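Local structure of 3-oxosteroid 1-dehydrogenase (Sterolibacterium denitrificans, 7P18) at residues Pro226-Thr231 with Val251-Gln256; Lys38-Gly43 with Asn148-Tyr153; Gly345-Asn350 with Ala479-Pro484. The protein probably catalyses the FAD-dependent conversion of 3-oxosteroids into 3-oxo-Delta(1)-steroids, and is seen here with FAD and androsta-1,4-diene-3,17-dione bound. All coordinates share one frame; numbering follows the deposited sequence.

Interaction 1 of 3, residues Pro226-Thr231 with Val251-Gln256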
loop_
_atom_site.group_PDB
_atom_site.type_symbol
_atom_site.label_atom_id
_atom_site.label_comp_id
_atom_site.label_asym_id
_atom_site.label_seq_id
_atom_site.Cartn_x
_atom_site.Cartn_y
_atom_site.Cartn_z
ATOM N N PRO A 226 -25.538 -4.949 4.603
ATOM C CA PRO A 226 -25.272 -6.128 3.785
ATOM C C PRO A 226 -24.019 -5.933 2.929
ATOM O O PRO A 226 -23.796 -4.838 2.409
ATOM C CB PRO A 226 -26.538 -6.292 2.934
ATOM C CG PRO A 226 -27.163 -4.893 2.916
ATOM C CD PRO A 226 -26.806 -4.302 4.256
ATOM N N LEU A 227 -23.257 -7.011 2.789
ATOM C CA LEU A 227 -22.090 -7.092 1.898
ATOM C C LEU A 227 -22.234 -8.343 1.022
ATOM O O LEU A 227 -22.125 -9.429 1.558
ATOM C CB LEU A 227 -20.841 -7.163 2.765
ATOM C CG LEU A 227 -19.528 -6.873 2.029
ATOM C CD1 LEU A 227 -18.435 -6.467 2.997
ATOM C CD2 LEU A 227 -19.062 -8.061 1.209
ATOM N N TRP A 228 -22.470 -8.174 -0.264
ATOM C CA TRP A 228 -22.644 -9.317 -1.195
ATOM C C TRP A 228 -21.297 -9.691 -1.809
ATOM O O TRP A 228 -20.780 -8.911 -2.622
ATOM C CB TRP A 228 -23.682 -9.014 -2.274
ATOM C CG TRP A 228 -25.073 -8.825 -1.752
ATOM C CD1 TRP A 228 -25.511 -8.977 -0.466
ATOM C CD2 TRP A 228 -26.220 -8.438 -2.525
ATOM N NE1 TRP A 228 -26.842 -8.654 -0.383
ATOM C CE2 TRP A 228 -27.304 -8.326 -1.625
ATOM C CE3 TRP A 228 -26.424 -8.114 -3.869
ATOM C CZ2 TRP A 228 -28.581 -7.968 -2.050
ATOM C CZ3 TRP A 228 -27.679 -7.742 -4.285
ATOM C CH2 TRP A 228 -28.739 -7.661 -3.381
ATOM N N LEU A 229 -20.785 -10.869 -1.458
ATOM C CA LEU A 229 -19.547 -11.440 -2.058
ATOM C C LEU A 229 -19.896 -12.070 -3.410
ATOM O O LEU A 229 -21.082 -12.294 -3.669
ATOM C CB LEU A 229 -18.932 -12.457 -1.097
ATOM C CG LEU A 229 -18.472 -11.887 0.245
ATOM C CD1 LEU A 229 -18.154 -12.977 1.242
ATOM C CD2 LEU A 229 -17.232 -11.017 0.062
ATOM N N ASN A 230 -18.894 -12.271 -4.254
ATOM C CA ASN A 230 -19.046 -12.979 -5.547
ATOM C C ASN A 230 -20.060 -12.225 -6.395
ATOM O O ASN A 230 -20.796 -12.896 -7.155
ATOM C CB ASN A 230 -19.471 -14.426 -5.291
ATOM C CG ASN A 230 -18.534 -15.139 -4.353
ATOM O OD1 ASN A 230 -18.929 -15.576 -3.272
ATOM N ND2 ASN A 230 -17.292 -15.222 -4.755
ATOM N N THR A 231 -20.108 -10.890 -6.258
ATOM C CA THR A 231 -21.138 -10.027 -6.891
ATOM C C THR A 231 -20.449 -8.860 -7.579
ATOM O O THR A 231 -20.484 -7.734 -7.089
ATOM C CB THR A 231 -22.188 -9.569 -5.867
ATOM O OG1 THR A 231 -22.782 -10.725 -5.276
ATOM C CG2 THR A 231 -23.282 -8.731 -6.488
ATOM N N VAL A 251 -25.075 -5.634 -11.545
ATOM C CA VAL A 251 -24.116 -6.655 -11.056
ATOM C C VAL A 251 -24.463 -8.027 -11.656
ATOM O O VAL A 251 -25.544 -8.194 -12.262
ATOM C CB VAL A 251 -24.096 -6.728 -9.526
ATOM C CG1 VAL A 251 -23.663 -5.385 -8.936
ATOM C CG2 VAL A 251 -25.441 -7.200 -8.951
ATOM N N LYS A 252 -23.531 -8.954 -11.507
ATOM C CA LYS A 252 -23.704 -10.406 -11.782
ATOM C C LYS A 252 -23.769 -11.096 -10.424
ATOM O O LYS A 252 -22.775 -11.093 -9.715
ATOM C CB LYS A 252 -22.570 -10.884 -12.683
ATOM C CG LYS A 252 -22.779 -12.242 -13.326
ATOM C CD LYS A 252 -21.551 -12.757 -14.069
ATOM C CE LYS A 252 -21.294 -14.233 -13.830
ATOM N NZ LYS A 252 -20.697 -14.864 -15.028
ATOM N N ARG A 253 -24.949 -11.580 -10.038
ATOM C CA ARG A 253 -25.266 -12.091 -8.677
ATOM C C ARG A 253 -25.864 -13.488 -8.833
ATOM O O ARG A 253 -26.859 -13.609 -9.570
ATOM C CB ARG A 253 -26.237 -11.121 -8.002
ATOM C CG ARG A 253 -26.933 -11.640 -6.757
ATOM C CD ARG A 253 -26.008 -11.807 -5.593
ATOM N NE ARG A 253 -26.705 -11.703 -4.329
ATOM C CZ ARG A 253 -26.145 -11.943 -3.151
ATOM N NH1 ARG A 253 -24.874 -12.294 -3.090
ATOM N NH2 ARG A 253 -26.857 -11.858 -2.038
ATOM N N ASN A 254 -25.276 -14.502 -8.189
ATOM C CA ASN A 254 -25.676 -15.923 -8.382
ATOM C C ASN A 254 -25.634 -16.250 -9.879
ATOM O O ASN A 254 -26.483 -17.029 -10.330
ATOM C CB ASN A 254 -27.068 -16.220 -7.806
ATOM C CG ASN A 254 -27.140 -15.977 -6.313
ATOM O OD1 ASN A 254 -27.991 -15.229 -5.831
ATOM N ND2 ASN A 254 -26.224 -16.582 -5.576
ATOM N N GLY A 255 -24.700 -15.649 -10.615
ATOM C CA GLY A 255 -24.315 -16.104 -11.963
ATOM C C GLY A 255 -25.045 -15.402 -13.089
ATOM O O GLY A 255 -24.809 -15.816 -14.221
ATOM N N GLN A 256 -25.873 -14.377 -12.821
ATOM C CA GLN A 256 -26.642 -13.626 -13.874
ATOM C C GLN A 256 -26.886 -12.142 -13.515
ATOM O O GLN A 256 -26.790 -11.798 -12.327
ATOM C CB GLN A 256 -28.017 -14.260 -14.008
ATOM C CG GLN A 256 -28.804 -14.175 -12.709
ATOM C CD GLN A 256 -30.037 -15.040 -12.739
ATOM O OE1 GLN A 256 -30.118 -16.026 -13.487
ATOM N NE2 GLN A 256 -30.995 -14.666 -11.898
#

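Interaction 2 of 3, residues Lys38-Gly43 with Asn148-Tyr153. With FAD (flavin-adenine dinucleotide), chain C.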
loop_
_atom_site.group_PDB
_atom_site.type_symbol
_atom_site.label_atom_id
_atom_site.label_comp_id
_atom_site.label_asym_id
_atom_site.label_seq_id
_atom_site.Cartn_x
_atom_site.Cartn_y
_atom_site.Cartn_z
ATOM N N LYS A 38 -16.669 -8.170 -5.807
ATOM C CA LYS A 38 -16.417 -9.035 -6.990
ATOM C C LYS A 38 -15.985 -10.423 -6.506
ATOM O O LYS A 38 -16.525 -11.396 -7.041
ATOM C CB LYS A 38 -15.384 -8.385 -7.912
ATOM C CG LYS A 38 -14.724 -9.236 -9.004
ATOM C CD LYS A 38 -13.845 -8.288 -9.805
ATOM C CE LYS A 38 -12.968 -8.924 -10.831
ATOM N NZ LYS A 38 -12.375 -7.908 -11.710
ATOM N N SER A 39 -15.106 -10.495 -5.506
ATOM C CA SER A 39 -14.342 -11.725 -5.181
ATOM C C SER A 39 -15.059 -12.481 -4.068
ATOM O O SER A 39 -16.098 -12.014 -3.568
ATOM C CB SER A 39 -12.898 -11.426 -4.848
ATOM O OG SER A 39 -12.751 -11.085 -3.489
ATOM N N ASP A 40 -14.473 -13.606 -3.676
ATOM C CA ASP A 40 -14.971 -14.522 -2.618
ATOM C C ASP A 40 -14.544 -14.000 -1.250
ATOM O O ASP A 40 -14.964 -14.599 -0.260
ATOM C CB ASP A 40 -14.427 -15.949 -2.835
ATOM C CG ASP A 40 -12.914 -16.031 -2.916
ATOM O OD1 ASP A 40 -12.293 -15.243 -3.680
ATOM O OD2 ASP A 40 -12.346 -16.856 -2.203
ATOM N N LYS A 41 -13.744 -12.916 -1.188
ATOM C CA LYS A 41 -13.221 -12.379 0.101
ATOM C C LYS A 41 -13.499 -10.863 0.169
ATOM O O LYS A 41 -13.515 -10.239 -0.890
ATOM C CB LYS A 41 -11.718 -12.609 0.245
ATOM C CG LYS A 41 -11.217 -14.047 0.096
ATOM C CD LYS A 41 -11.628 -14.953 1.248
ATOM C CE LYS A 41 -11.230 -16.409 1.048
ATOM N NZ LYS A 41 -11.812 -17.255 2.124
ATOM N N TYR A 42 -13.693 -10.307 1.366
ATOM C CA TYR A 42 -13.780 -8.832 1.581
ATOM C C TYR A 42 -12.388 -8.299 1.957
ATOM O O TYR A 42 -11.561 -9.063 2.509
ATOM C CB TYR A 42 -14.826 -8.446 2.626
ATOM C CG TYR A 42 -14.663 -9.068 3.985
ATOM C CD1 TYR A 42 -13.810 -8.512 4.920
ATOM C CD2 TYR A 42 -15.364 -10.217 4.343
ATOM C CE1 TYR A 42 -13.648 -9.078 6.166
ATOM C CE2 TYR A 42 -15.205 -10.789 5.595
ATOM C CZ TYR A 42 -14.347 -10.216 6.506
ATOM O OH TYR A 42 -14.179 -10.737 7.743
ATOM N N GLY A 43 -12.133 -7.021 1.657
ATOM C CA GLY A 43 -10.934 -6.318 2.153
ATOM C C GLY A 43 -9.975 -5.917 1.062
ATOM O O GLY A 43 -9.310 -4.892 1.250
ATOM N N ASN A 148 -14.354 -15.286 5.536
ATOM C CA ASN A 148 -14.408 -14.508 4.269
ATOM C C ASN A 148 -13.438 -13.315 4.258
ATOM O O ASN A 148 -13.426 -12.588 3.236
ATOM C CB ASN A 148 -15.849 -14.076 4.009
ATOM C CG ASN A 148 -16.774 -15.264 3.838
ATOM O OD1 ASN A 148 -16.420 -16.230 3.150
ATOM N ND2 ASN A 148 -17.960 -15.166 4.429
ATOM N N LEU A 149 -12.616 -13.138 5.296
ATOM C CA LEU A 149 -11.544 -12.102 5.321
ATOM C C LEU A 149 -10.441 -12.496 4.335
ATOM O O LEU A 149 -9.948 -13.670 4.393
ATOM C CB LEU A 149 -11.000 -11.964 6.744
ATOM C CG LEU A 149 -9.766 -11.072 6.944
ATOM C CD1 LEU A 149 -10.043 -9.621 6.578
ATOM C CD2 LEU A 149 -9.293 -11.146 8.383
ATOM N N ARG A 150 -10.039 -11.570 3.466
ATOM C CA ARG A 150 -8.801 -11.740 2.656
ATOM C C ARG A 150 -7.622 -11.773 3.619
ATOM O O ARG A 150 -7.456 -10.787 4.373
ATOM C CB ARG A 150 -8.629 -10.644 1.598
ATOM C CG ARG A 150 -7.430 -10.882 0.687
ATOM C CD ARG A 150 -7.479 -10.036 -0.573
ATOM N NE ARG A 150 -8.667 -10.337 -1.366
ATOM C CZ ARG A 150 -8.760 -11.376 -2.210
ATOM N NH1 ARG A 150 -7.735 -12.210 -2.338
ATOM N NH2 ARG A 150 -9.877 -11.608 -2.879
ATOM N N MET A 151 -6.854 -12.869 3.675
ATOM C CA MET A 151 -5.907 -13.078 4.798
ATOM C C MET A 151 -4.569 -12.419 4.488
ATOM O O MET A 151 -4.147 -12.358 3.309
ATOM C CB MET A 151 -5.719 -14.561 5.124
ATOM C CG MET A 151 -6.998 -15.221 5.585
ATOM S SD MET A 151 -7.733 -14.596 7.115
ATOM C CE MET A 151 -6.362 -14.778 8.239
ATOM N N ALA A 152 -3.928 -11.931 5.535
ATOM C CA ALA A 152 -2.595 -11.300 5.504
ATOM C C ALA A 152 -1.611 -12.253 4.819
ATOM O O ALA A 152 -1.664 -13.480 5.064
ATOM C CB ALA A 152 -2.148 -10.936 6.904
ATOM N N TYR A 153 -0.734 -11.697 3.994
ATOM C CA TYR A 153 0.457 -12.391 3.443
ATOM C C TYR A 153 1.341 -12.853 4.618
ATOM O O TYR A 153 1.536 -12.098 5.592
ATOM C CB TYR A 153 1.188 -11.473 2.472
ATOM C CG TYR A 153 0.424 -10.999 1.254
ATOM C CD1 TYR A 153 -0.486 -11.801 0.571
ATOM C CD2 TYR A 153 0.680 -9.739 0.728
ATOM C CE1 TYR A 153 -1.130 -11.361 -0.581
ATOM C CE2 TYR A 153 0.050 -9.292 -0.422
ATOM C CZ TYR A 153 -0.861 -10.101 -1.081
ATOM O OH TYR A 153 -1.448 -9.626 -2.235
HETATM P PA FAD C . -8.716 -2.397 -2.622
HETATM O O1A FAD C . -8.289 -2.358 -1.199
HETATM O O2A FAD C . -7.904 -3.356 -3.451
HETATM O O5B FAD C . -10.250 -2.791 -2.642
HETATM C C5B FAD C . -10.932 -2.877 -3.921
HETATM C C4B FAD C . -11.935 -3.987 -3.839
HETATM O O4B FAD C . -12.854 -3.871 -4.960
HETATM C C3B FAD C . -11.358 -5.417 -3.900
HETATM O O3B FAD C . -11.864 -6.220 -2.839
HETATM C C2B FAD C . -11.793 -5.918 -5.280
HETATM O O2B FAD C . -11.863 -7.335 -5.359
HETATM C C1B FAD C . -13.095 -5.146 -5.494
HETATM N N9A FAD C . -13.516 -5.028 -6.891
HETATM C C8A FAD C . -12.748 -4.920 -8.016
HETATM N N7A FAD C . -13.471 -4.936 -9.132
HETATM C C5A FAD C . -14.787 -5.011 -8.694
HETATM C C6A FAD C . -16.021 -5.052 -9.378
HETATM N N6A FAD C . -16.145 -5.089 -10.710
HETATM N N1A FAD C . -17.141 -5.129 -8.628
HETATM C C2A FAD C . -17.019 -5.139 -7.298
HETATM N N3A FAD C . -15.914 -5.180 -6.545
HETATM C C4A FAD C . -14.820 -5.082 -7.321
HETATM N N1 FAD C . -1.133 1.873 1.394
HETATM C C2 FAD C . -1.171 2.678 2.480
HETATM O O2 FAD C . -1.616 3.837 2.400
HETATM N N3 FAD C . -0.764 2.255 3.682
HETATM C C4 FAD C . -0.032 1.097 3.846
HETATM O O4 FAD C . 0.212 0.718 4.987
HETATM C C4X FAD C . 0.070 0.223 2.730
HETATM N N5 FAD C . 0.729 -0.917 2.855
HETATM C C5X FAD C . 0.738 -1.768 1.775
HETATM C C6 FAD C . 1.353 -3.035 1.908
HETATM C C7 FAD C . 1.276 -3.989 0.903
HETATM C C7M FAD C . 1.916 -5.351 1.079
HETATM C C8 FAD C . 0.523 -3.705 -0.249
HETATM C C8M FAD C . 0.397 -4.739 -1.355
HETATM C C9 FAD C . -0.010 -2.444 -0.428
HETATM C C9A FAD C . 0.033 -1.469 0.588
HETATM N N10 FAD C . -0.519 -0.186 0.444
HETATM C C10 FAD C . -0.547 0.693 1.519
HETATM C "C1'" FAD C . -1.310 0.161 -0.742
HETATM C "C2'" FAD C . -2.810 -0.062 -0.448
HETATM O "O2'" FAD C . -3.086 -1.377 0.033
HETATM C "C3'" FAD C . -3.707 0.230 -1.663
HETATM O "O3'" FAD C . -3.252 1.370 -2.395
HETATM C "C4'" FAD C . -5.153 0.380 -1.239
HETATM O "O4'" FAD C . -5.513 -0.777 -0.498
HETATM C "C5'" FAD C . -6.117 0.583 -2.388
HETATM O "O5'" FAD C . -7.434 0.598 -1.806
HETATM P P FAD C . -8.720 0.538 -2.739
HETATM O O1P FAD C . -9.822 0.544 -1.770
HETATM O O2P FAD C . -8.656 1.475 -3.861
HETATM O O3P FAD C . -8.640 -0.968 -3.375
HETATM O O HOH W 1 -14.575 -16.907 1.508
HETATM O O HOH W 2 -9.783 -14.082 -4.237
HETATM O O HOH W 3 -11.223 -8.850 -1.480
HETATM O O HOH W 4 -10.230 -16.280 4.344
#

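Interaction 3 of 3, residues Gly345-Asn350 with Ala479-Pro484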
loop_
_atom_site.group_PDB
_atom_site.type_symbol
_atom_site.label_atom_id
_atom_site.label_comp_id
_atom_site.label_asym_id
_atom_site.label_seq_id
_atom_site.Cartn_x
_atom_site.Cartn_y
_atom_site.Cartn_z
ATOM N N GLY A 345 24.600 -2.630 3.638
ATOM C CA GLY A 345 25.355 -3.674 2.921
ATOM C C GLY A 345 24.677 -4.150 1.635
ATOM O O GLY A 345 25.182 -5.112 1.060
ATOM N N CYS A 346 23.572 -3.540 1.209
ATOM C CA CYS A 346 22.917 -3.960 -0.067
ATOM C C CYS A 346 22.981 -2.820 -1.070
ATOM O O CYS A 346 22.870 -1.644 -0.660
ATOM C CB CYS A 346 21.504 -4.438 0.162
ATOM S SG CYS A 346 20.328 -3.144 0.652
ATOM N N ILE A 347 23.187 -3.138 -2.347
ATOM C CA ILE A 347 23.196 -2.099 -3.414
ATOM C C ILE A 347 22.262 -2.539 -4.531
ATOM O O ILE A 347 22.054 -3.744 -4.689
ATOM C CB ILE A 347 24.609 -1.781 -3.932
ATOM C CG1 ILE A 347 25.354 -2.993 -4.491
ATOM C CG2 ILE A 347 25.418 -1.067 -2.858
ATOM C CD1 ILE A 347 26.558 -2.573 -5.322
ATOM N N VAL A 348 21.731 -1.564 -5.263
ATOM C CA VAL A 348 20.908 -1.835 -6.470
ATOM C C VAL A 348 21.690 -1.380 -7.677
ATOM O O VAL A 348 22.134 -0.237 -7.705
ATOM C CB VAL A 348 19.535 -1.143 -6.345
ATOM C CG1 VAL A 348 18.773 -1.170 -7.661
ATOM C CG2 VAL A 348 18.759 -1.818 -5.216
ATOM N N VAL A 349 21.780 -2.251 -8.689
ATOM C CA VAL A 349 22.509 -1.943 -9.940
ATOM C C VAL A 349 21.636 -2.288 -11.140
ATOM O O VAL A 349 20.739 -3.149 -11.025
ATOM C CB VAL A 349 23.859 -2.688 -10.011
ATOM C CG1 VAL A 349 24.761 -2.248 -8.865
ATOM C CG2 VAL A 349 23.653 -4.205 -10.043
ATOM N N ASN A 350 21.937 -1.607 -12.242
ATOM C CA ASN A 350 21.426 -1.915 -13.607
ATOM C C ASN A 350 22.337 -2.973 -14.240
ATOM O O ASN A 350 23.220 -3.513 -13.543
ATOM C CB ASN A 350 21.296 -0.645 -14.462
ATOM C CG ASN A 350 22.598 0.086 -14.695
ATOM O OD1 ASN A 350 23.675 -0.486 -14.555
ATOM N ND2 ASN A 350 22.529 1.344 -15.097
ATOM N N ALA A 479 27.076 -0.356 4.954
ATOM C CA ALA A 479 28.095 -1.313 5.481
ATOM C C ALA A 479 28.879 -1.895 4.320
ATOM O O ALA A 479 28.404 -1.924 3.178
ATOM C CB ALA A 479 27.471 -2.395 6.351
ATOM N N PRO A 480 30.113 -2.390 4.576
ATOM C CA PRO A 480 30.889 -3.070 3.545
ATOM C C PRO A 480 30.233 -4.319 2.955
ATOM O O PRO A 480 29.494 -4.999 3.629
ATOM C CB PRO A 480 32.186 -3.518 4.275
ATOM C CG PRO A 480 32.282 -2.620 5.487
ATOM C CD PRO A 480 30.847 -2.290 5.856
ATOM N N ILE A 481 30.563 -4.586 1.698
ATOM C CA ILE A 481 30.201 -5.829 0.970
ATOM C C ILE A 481 31.525 -6.546 0.674
ATOM O O ILE A 481 32.311 -6.006 -0.126
ATOM C CB ILE A 481 29.411 -5.496 -0.304
ATOM C CG1 ILE A 481 28.082 -4.809 0.017
ATOM C CG2 ILE A 481 29.230 -6.768 -1.125
ATOM C CD1 ILE A 481 27.471 -4.082 -1.178
ATOM N N GLY A 482 31.795 -7.654 1.363
ATOM C CA GLY A 482 33.095 -8.347 1.198
ATOM C C GLY A 482 33.195 -9.722 1.840
ATOM O O GLY A 482 34.307 -10.280 1.798
ATOM N N LYS A 483 32.134 -10.294 2.397
ATOM C CA LYS A 483 32.197 -11.652 2.986
ATOM C C LYS A 483 31.353 -12.610 2.149
ATOM O O LYS A 483 30.120 -12.524 2.155
ATOM C CB LYS A 483 31.735 -11.628 4.440
ATOM C CG LYS A 483 31.587 -12.974 5.155
ATOM C CD LYS A 483 31.140 -12.731 6.584
ATOM C CE LYS A 483 30.461 -13.886 7.291
ATOM N NZ LYS A 483 31.375 -15.035 7.482
ATOM N N PRO A 484 31.995 -13.582 1.459
ATOM C CA PRO A 484 31.272 -14.572 0.662
ATOM C C PRO A 484 30.366 -15.438 1.514
ATOM O O PRO A 484 30.567 -15.568 2.726
ATOM C CB PRO A 484 32.368 -15.435 0.013
ATOM C CG PRO A 484 33.655 -14.666 0.173
ATOM C CD PRO A 484 33.457 -13.727 1.343
HETATM O O HOH W 5 25.764 -0.313 2.088
#

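Interaction 1 of 3, residues Pro226-Thr231 with Val251-Gln256
The two backbones come closest at T231 and R253, whose CA atoms lie 4.9 Å apart, and beside them T231 CA makes a CA-H···O contact with K252 O at 3.4 Å. Among the side chains, R253 lays its guanidinium flat on one face of the W228 indole, the planes only 5° apart. NH2 covers the five-membered ring, passing 3.5 Å from W228 CD2, while NE stands over CE3 of the six-membered ring. With R253 CZ 3.8 Å from the centroid of the five-membered ring, the stack also qualifies as cation-pi. A bend in the arginine chain (chi2 69°) brings CD beside T231 OG1. W228 sits on edge strand 227-228 of the parallel, Rossmann-type sheet, whereas R253 opens the type I' turn of the hairpin formed by strands 245-253 and 256-262, so the stack ties two sheets together; L258 and L260 of the hairpin also pack on the indole. T231 OG1 gives its hydrogen to L229 O (2.8 Å), approaching from above the carbonyl plane. The same oxygen accepts a weak, bent bond from R253 NH1 (3.4 Å, 134° at the hydrogen). Between two buried residues, T231 CG2 meets V251 CG2 at 3.6 Å.

Interaction 2 of 3, residues Lys38-Gly43 with Asn148-Tyr153
Y42 turns one face of its ring onto the backbone of N148 and L149. L149 CA stands over that face, 3.9 Å from the ring centroid and 22° off the normal, a CH-pi contact, and N148 O lies on the same face. Y42 CG sits between the backbone N and the carbonyl carbon (chi1 57°), which starts the ring off across the neighbouring segment. At the rim, Y42 CE1 meets L149 CD1 at 3.7 Å; the hydroxyl hydrogen-bonds to E145 O, and R217 adds a cation-pi contact. An alanine in place of Y42 would probably open a gap against L149 and leave E145 O without its phenol partner. Y42 and L149 form a single parallel bridge, with Y42 N to N148 O at 3.0 Å and R150 N to Y42 O at 3.1 Å.

The R150 chain bends at chi3 (-61°), and its guanidinium passes K41, whose CB and CG lie over one face. R150 NH2 donates a bent hydrogen bond to S39 OG (3.0 Å), the oxygen lying almost in the guanidinium plane. That oxygen also accepts from K41 N, closing an ST turn, and bonds to E37 OE2. D40 OD1 is 4.4 Å from R150 NH2, beyond a salt bridge, but water 2 bridges the two. K41 NZ bonds to A147 O and to waters 1 and 4, which reach N148 OD1 and L149 O. Water 3 links R150 NE and K41 O to FAD O3B, the last at 3.0 Å, while K38 packs CB and CD on the adenine. The whole is characteristic of the adenosine end of a Rossmann-type FAD site, in which the loop after strand 33-36, following the FAD-binding E37, packs K38 on the adenine and reaches the ribose through water.

Interaction 3 of 3, residues Gly345-Asn350 with Ala479-Pro484
G345 and A479 bring the two backbones together, with CA atoms 4.4 Å apart and a CA-H···O contact from G345 CA to A479 O (3.5 Å, 151° at the hydrogen). Water 5 completes the junction by accepting from both amides, G345 N at 3.0 Å and A479 N at 3.2 Å, so the chains are coupled through solvent and a carbon donor. G345 has a phi of 109°, where a CB would collide with the carbonyl oxygen of the residue before it; a CB would also come close to A479 CB and P480 O.

I481 carries most of the side-chain contact. Its CG1, anti to the carbonyl carbon (chi1 -63°), presses on G345 O at 3.1 Å, a tight approach for a methylene, and CD1 lies beside the same oxygen at 3.4 Å. From there CD1 continues to I347 CG2 at 4.0 Å, the two isoleucines crossing obliquely.

N444 of helix 434-450 touches both isoleucines and donates through ND2 to A479 O, while N445 OD1 of that helix accepts from I481 N, fixing the loop backbone on this side. I347 forms backbone hydrogen bonds with I386 of strand 383-387, which also pairs with strand 486-502. This is structural packing far from the FAD and steroid sites: in the large antiparallel sheet, G345 and I347, the latter on strand 347-349, pack against the loop that runs into strand 486-502, under the cover of helix 434-450.

Overall arrangement
Interactions 1 and 2 adjoin, their centres 15 Å apart: N230 N probably donates a hydrogen bond to S39 O at 2.9 Å, and L229 CD2 packs on K41 C at 3.7 Å. Both lie at the adenosine end of FAD. Interaction 2 meets the cofactor directly, K38 N being 3.2 Å from FAD N3A, whereas in interaction 1 the V251 side chain is about 7 Å from FAD at the nearest atoms. Interaction 3 stands apart, its centre about 38 Å from that of interaction 2 and about 51 Å from that of interaction 1, on the opposite side of the chain's centre from the latter. It joins strand 347-349 of the large antiparallel sheet to the loop before strand 486-502.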